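Local coordinates for protein pelota homolog (Archaeoglobus fulgidus, PDB 3OBY), which probably recognises stalled ribosomes and takes part in their release and in the breakdown of damaged mRNA, at residues 171-181 with 200-211. Numbering follows the deposited sequence.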
loop_
_atom_site.group_PDB
_atom_site.type_symbol
_atom_site.label_atom_id
_atom_site.label_comp_id
_atom_site.label_asym_id
_atom_site.label_seq_id
_atom_site.Cartn_x
_atom_site.Cartn_y
_atom_site.Cartn_z
ATOM N N GLU A 171 14.039 -33.633 -11.832
ATOM C CA GLU A 171 14.794 -33.279 -10.641
ATOM C C GLU A 171 15.548 -31.988 -10.882
ATOM O O GLU A 171 16.438 -31.606 -10.122
ATOM C CB GLU A 171 15.757 -34.392 -10.229
ATOM C CG GLU A 171 15.534 -34.826 -8.790
ATOM C CD GLU A 171 14.808 -33.761 -7.967
ATOM O OE1 GLU A 171 13.632 -33.464 -8.275
ATOM O OE2 GLU A 171 15.411 -33.219 -7.018
ATOM N N PHE A 172 15.175 -31.336 -11.974
ATOM C CA PHE A 172 15.726 -30.056 -12.368
ATOM C C PHE A 172 15.110 -29.127 -11.319
ATOM O O PHE A 172 15.760 -28.216 -10.794
ATOM C CB PHE A 172 15.228 -29.735 -13.786
ATOM C CG PHE A 172 15.401 -28.307 -14.200
ATOM C CD1 PHE A 172 16.655 -27.709 -14.197
ATOM C CD2 PHE A 172 14.299 -27.553 -14.595
ATOM C CE1 PHE A 172 16.811 -26.382 -14.591
ATOM C CE2 PHE A 172 14.444 -26.224 -14.990
ATOM C CZ PHE A 172 15.706 -25.637 -14.982
ATOM N N PHE A 173 13.850 -29.420 -10.995
ATOM C CA PHE A 173 13.069 -28.678 -10.011
ATOM C C PHE A 173 13.764 -28.633 -8.657
ATOM O O PHE A 173 14.001 -27.559 -8.100
ATOM C CB PHE A 173 11.691 -29.326 -9.842
ATOM C CG PHE A 173 10.777 -29.151 -11.024
ATOM C CD1 PHE A 173 11.242 -28.606 -12.219
ATOM C CD2 PHE A 173 9.445 -29.540 -10.943
ATOM C CE1 PHE A 173 10.394 -28.451 -13.315
ATOM C CE2 PHE A 173 8.587 -29.390 -12.034
ATOM C CZ PHE A 173 9.064 -28.843 -13.222
ATOM N N GLY A 174 14.071 -29.810 -8.125
ATOM C CA GLY A 174 14.735 -29.887 -6.839
ATOM C C GLY A 174 15.935 -28.970 -6.745
ATOM O O GLY A 174 16.127 -28.297 -5.733
ATOM N N GLU A 175 16.745 -28.938 -7.801
ATOM C CA GLU A 175 17.939 -28.099 -7.830
ATOM C C GLU A 175 17.577 -26.619 -7.793
ATOM O O GLU A 175 18.211 -25.839 -7.082
ATOM C CB GLU A 175 18.768 -28.401 -9.080
ATOM C CG GLU A 175 19.397 -29.786 -9.089
ATOM C CD GLU A 175 20.169 -30.069 -10.362
ATOM O OE1 GLU A 175 20.175 -29.201 -11.261
ATOM O OE2 GLU A 175 20.770 -31.161 -10.467
ATOM N N VAL A 176 16.561 -26.239 -8.564
ATOM C CA VAL A 176 16.114 -24.851 -8.603
ATOM C C VAL A 176 15.605 -24.459 -7.224
ATOM O O VAL A 176 15.993 -23.423 -6.672
ATOM C CB VAL A 176 14.960 -24.655 -9.615
ATOM C CG1 VAL A 176 14.498 -23.205 -9.608
ATOM C CG2 VAL A 176 15.411 -25.057 -11.002
ATOM N N ALA A 177 14.739 -25.302 -6.674
ATOM C CA ALA A 177 14.158 -25.058 -5.367
ATOM C C ALA A 177 15.216 -24.885 -4.284
ATOM O O ALA A 177 15.083 -24.033 -3.406
ATOM C CB ALA A 177 13.222 -26.208 -4.996
ATOM N N ALA A 178 16.276 -25.681 -4.354
ATOM C CA ALA A 178 17.327 -25.642 -3.332
ATOM C C ALA A 178 18.068 -24.317 -3.407
ATOM O O ALA A 178 18.496 -23.760 -2.370
ATOM C CB ALA A 178 18.306 -26.776 -3.555
ATOM N N LYS A 179 18.225 -23.793 -4.604
ATOM C CA LYS A 179 18.950 -22.566 -4.612
ATOM C C LYS A 179 17.977 -21.421 -4.325
ATOM O O LYS A 179 18.397 -20.398 -3.743
ATOM C CB LYS A 179 19.763 -22.545 -5.897
ATOM C CG LYS A 179 18.962 -22.800 -7.115
ATOM C CD LYS A 179 19.835 -22.680 -8.346
ATOM C CE LYS A 179 20.820 -23.819 -8.456
ATOM N NZ LYS A 179 21.649 -23.707 -9.677
ATOM N N LEU A 180 16.725 -21.521 -4.729
ATOM C CA LEU A 180 15.865 -20.436 -4.326
ATOM C C LEU A 180 15.888 -20.383 -2.758
ATOM O O LEU A 180 15.947 -19.315 -2.130
ATOM C CB LEU A 180 14.463 -20.717 -4.765
ATOM C CG LEU A 180 14.095 -20.534 -6.229
ATOM C CD1 LEU A 180 12.691 -21.062 -6.449
ATOM C CD2 LEU A 180 14.165 -19.059 -6.606
ATOM N N GLU A 181 15.821 -21.562 -2.141
ATOM C CA GLU A 181 15.778 -21.686 -0.683
ATOM C C GLU A 181 17.001 -21.097 0.019
ATOM O O GLU A 181 16.907 -20.626 1.153
ATOM C CB GLU A 181 15.594 -23.159 -0.294
ATOM C CG GLU A 181 14.966 -23.386 1.086
ATOM C CD GLU A 181 15.986 -23.522 2.193
ATOM O OE1 GLU A 181 16.708 -24.544 2.217
ATOM O OE2 GLU A 181 16.062 -22.608 3.041
ATOM N N PHE A 200 6.073 -26.853 -11.196
ATOM C CA PHE A 200 7.111 -26.453 -10.248
ATOM C C PHE A 200 6.467 -26.048 -8.922
ATOM O O PHE A 200 6.897 -26.488 -7.853
ATOM C CB PHE A 200 7.936 -25.288 -10.815
ATOM C CG PHE A 200 9.085 -24.874 -9.937
ATOM C CD1 PHE A 200 10.163 -25.730 -9.728
ATOM C CD2 PHE A 200 9.068 -23.645 -9.278
ATOM C CE1 PHE A 200 11.212 -25.366 -8.873
ATOM C CE2 PHE A 200 10.107 -23.275 -8.423
ATOM C CZ PHE A 200 11.178 -24.137 -8.218
ATOM N N LEU A 201 5.433 -25.215 -8.992
ATOM C CA LEU A 201 4.742 -24.775 -7.788
ATOM C C LEU A 201 4.222 -25.989 -7.021
ATOM O O LEU A 201 4.363 -26.062 -5.799
ATOM C CB LEU A 201 3.588 -23.825 -8.142
ATOM C CG LEU A 201 2.665 -23.366 -7.001
ATOM C CD1 LEU A 201 3.476 -22.822 -5.839
ATOM C CD2 LEU A 201 1.705 -22.310 -7.514
ATOM N N ASP A 202 3.626 -26.944 -7.734
ATOM C CA ASP A 202 3.125 -28.152 -7.082
ATOM C C ASP A 202 4.304 -28.827 -6.391
ATOM O O ASP A 202 4.183 -29.306 -5.264
ATOM C CB ASP A 202 2.493 -29.122 -8.094
ATOM C CG ASP A 202 1.112 -28.677 -8.560
ATOM O OD1 ASP A 202 0.344 -28.130 -7.739
ATOM O OD2 ASP A 202 0.787 -28.892 -9.748
ATOM N N PHE A 203 5.446 -28.853 -7.076
ATOM C CA PHE A 203 6.657 -29.444 -6.524
ATOM C C PHE A 203 7.011 -28.741 -5.217
ATOM O O PHE A 203 7.472 -29.371 -4.264
ATOM C CB PHE A 203 7.823 -29.291 -7.501
ATOM C CG PHE A 203 9.142 -29.775 -6.951
ATOM C CD1 PHE A 203 9.458 -31.129 -6.946
ATOM C CD2 PHE A 203 10.055 -28.878 -6.408
ATOM C CE1 PHE A 203 10.663 -31.584 -6.410
ATOM C CE2 PHE A 203 11.263 -29.321 -5.869
ATOM C CZ PHE A 203 11.565 -30.677 -5.869
ATOM N N LEU A 204 6.805 -27.429 -5.180
ATOM C CA LEU A 204 7.099 -26.648 -3.985
ATOM C C LEU A 204 6.049 -26.899 -2.910
ATOM O O LEU A 204 6.368 -26.999 -1.727
ATOM C CB LEU A 204 7.148 -25.154 -4.323
ATOM C CG LEU A 204 8.352 -24.642 -5.114
ATOM C CD1 LEU A 204 8.226 -23.140 -5.331
ATOM C CD2 LEU A 204 9.625 -24.963 -4.352
ATOM N N LYS A 205 4.793 -26.997 -3.325
ATOM C CA LYS A 205 3.712 -27.240 -2.390
ATOM C C LYS A 205 3.945 -28.544 -1.639
ATOM O O LYS A 205 3.491 -28.697 -0.506
ATOM C CB LYS A 205 2.380 -27.304 -3.131
ATOM C CG LYS A 205 1.950 -25.998 -3.758
ATOM C CD LYS A 205 0.735 -26.212 -4.649
ATOM C CE LYS A 205 0.303 -24.930 -5.344
ATOM N NZ LYS A 205 -0.697 -25.189 -6.423
ATOM N N GLU A 206 4.656 -29.479 -2.265
ATOM C CA GLU A 206 4.928 -30.765 -1.630
ATOM C C GLU A 206 6.283 -30.860 -0.930
ATOM O O GLU A 206 6.380 -31.410 0.164
ATOM C CB GLU A 206 4.811 -31.905 -2.650
ATOM C CG GLU A 206 5.162 -33.273 -2.071
ATOM C CD GLU A 206 5.091 -34.388 -3.097
ATOM O OE1 GLU A 206 3.977 -34.692 -3.573
ATOM O OE2 GLU A 206 6.153 -34.959 -3.429
ATOM N N ARG A 207 7.326 -30.328 -1.554
ATOM C CA ARG A 207 8.658 -30.388 -0.973
ATOM C C ARG A 207 9.011 -29.171 -0.124
ATOM O O ARG A 207 9.749 -29.286 0.846
ATOM C CB ARG A 207 9.694 -30.554 -2.085
ATOM C CG ARG A 207 9.516 -31.803 -2.935
ATOM C CD ARG A 207 10.232 -33.008 -2.330
ATOM N NE ARG A 207 11.147 -33.632 -3.288
ATOM C CZ ARG A 207 10.774 -34.321 -4.366
ATOM N NH1 ARG A 207 9.489 -34.492 -4.645
ATOM N NH2 ARG A 207 11.692 -34.832 -5.177
ATOM N N TYR A 208 8.485 -28.006 -0.483
ATOM C CA TYR A 208 8.779 -26.782 0.258
ATOM C C TYR A 208 7.515 -25.974 0.573
ATOM O O TYR A 208 7.316 -24.882 0.039
ATOM C CB TYR A 208 9.755 -25.926 -0.552
ATOM C CG TYR A 208 11.127 -26.541 -0.728
ATOM C CD1 TYR A 208 12.189 -26.161 0.087
ATOM C CD2 TYR A 208 11.368 -27.493 -1.719
ATOM C CE1 TYR A 208 13.462 -26.706 -0.080
ATOM C CE2 TYR A 208 12.637 -28.048 -1.893
ATOM C CZ TYR A 208 13.680 -27.646 -1.071
ATOM O OH TYR A 208 14.942 -28.165 -1.242
ATOM N N PRO A 209 6.657 -26.492 1.467
ATOM C CA PRO A 209 5.406 -25.817 1.844
ATOM C C PRO A 209 5.521 -24.365 2.301
ATOM O O PRO A 209 4.648 -23.552 2.008
ATOM C CB PRO A 209 4.831 -26.733 2.931
ATOM C CG PRO A 209 6.044 -27.355 3.526
ATOM C CD PRO A 209 6.877 -27.677 2.309
ATOM N N GLU A 210 6.594 -24.036 3.009
ATOM C CA GLU A 210 6.771 -22.674 3.490
ATOM C C GLU A 210 7.079 -21.694 2.370
ATOM O O GLU A 210 6.656 -20.537 2.413
ATOM C CB GLU A 210 7.871 -22.628 4.545
ATOM C CG GLU A 210 7.482 -23.341 5.815
ATOM C CD GLU A 210 6.183 -22.808 6.398
ATOM O OE1 GLU A 210 5.374 -23.628 6.870
ATOM O OE2 GLU A 210 5.968 -21.578 6.396
ATOM N N MET A 211 7.815 -22.157 1.366
ATOM C CA MET A 211 8.152 -21.301 0.242
ATOM C C MET A 211 6.947 -21.198 -0.690
ATOM O O MET A 211 6.671 -20.139 -1.257
ATOM C CB MET A 211 9.350 -21.869 -0.522
ATOM C CG MET A 211 9.932 -20.916 -1.558
ATOM S SD MET A 211 11.159 -21.682 -2.635
ATOM C CE MET A 211 12.509 -21.931 -1.479
#
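F200 turns the edge of its ring toward the face of F173 in a T-shaped pair, planes at 89° and centroids 5.4 Å apart, its CD1 above the F173 rim. With CG anti to the backbone N (chi1 -176°), the F200 ring reaches out from its helix as a knob among F173, V176, A177 and L180. At its far end F200 CZ lies 3.7 Å from V176 CG1, and L180 CD1 comes up in the plane of the ring at its edge. F173 also serves F203, pointing its ring edge toward the F203 face in an offset edge-to-face pair. Its CB sits nearly over the centre of that face, a CH-pi contact 3.8 Å from F173 CB to the F203 centroid. The opposite face of F203 carries CG of R207, A177 CB lies in plane at its edge, and CZ touches the backbone at G174 CA. An alanine in place of F203 would probably leave F173 CB without its aromatic platform and open a gap beside G174 and A177. Strand 187-191 joins helices 172-183 and 196-207 of the central eRF1-type domain, and helix 196-207 is itself the beta-alpha-beta crossover helix between parallel strands 187-191 and 215-217 of the mixed sheet; the short segments cross at -66°, axes 10.3 Å apart. Beneath them V176, L180 and F200 all reach strand 131-137. Farther along, A177 CB meets the Y208 ring obliquely, 3.7 Å from CE2, while E181 CG approaches CE1 from the same side of the ring plane. M211, bent at chi3, brings its CE methyl to the backbone of E181. At the opposite end, poorly ordered E171 forms a long salt bridge, OE1 to R207 NH2 at 3.9 Å, with the oxygen well out of the guanidinium plane; R207 also pairs with E206.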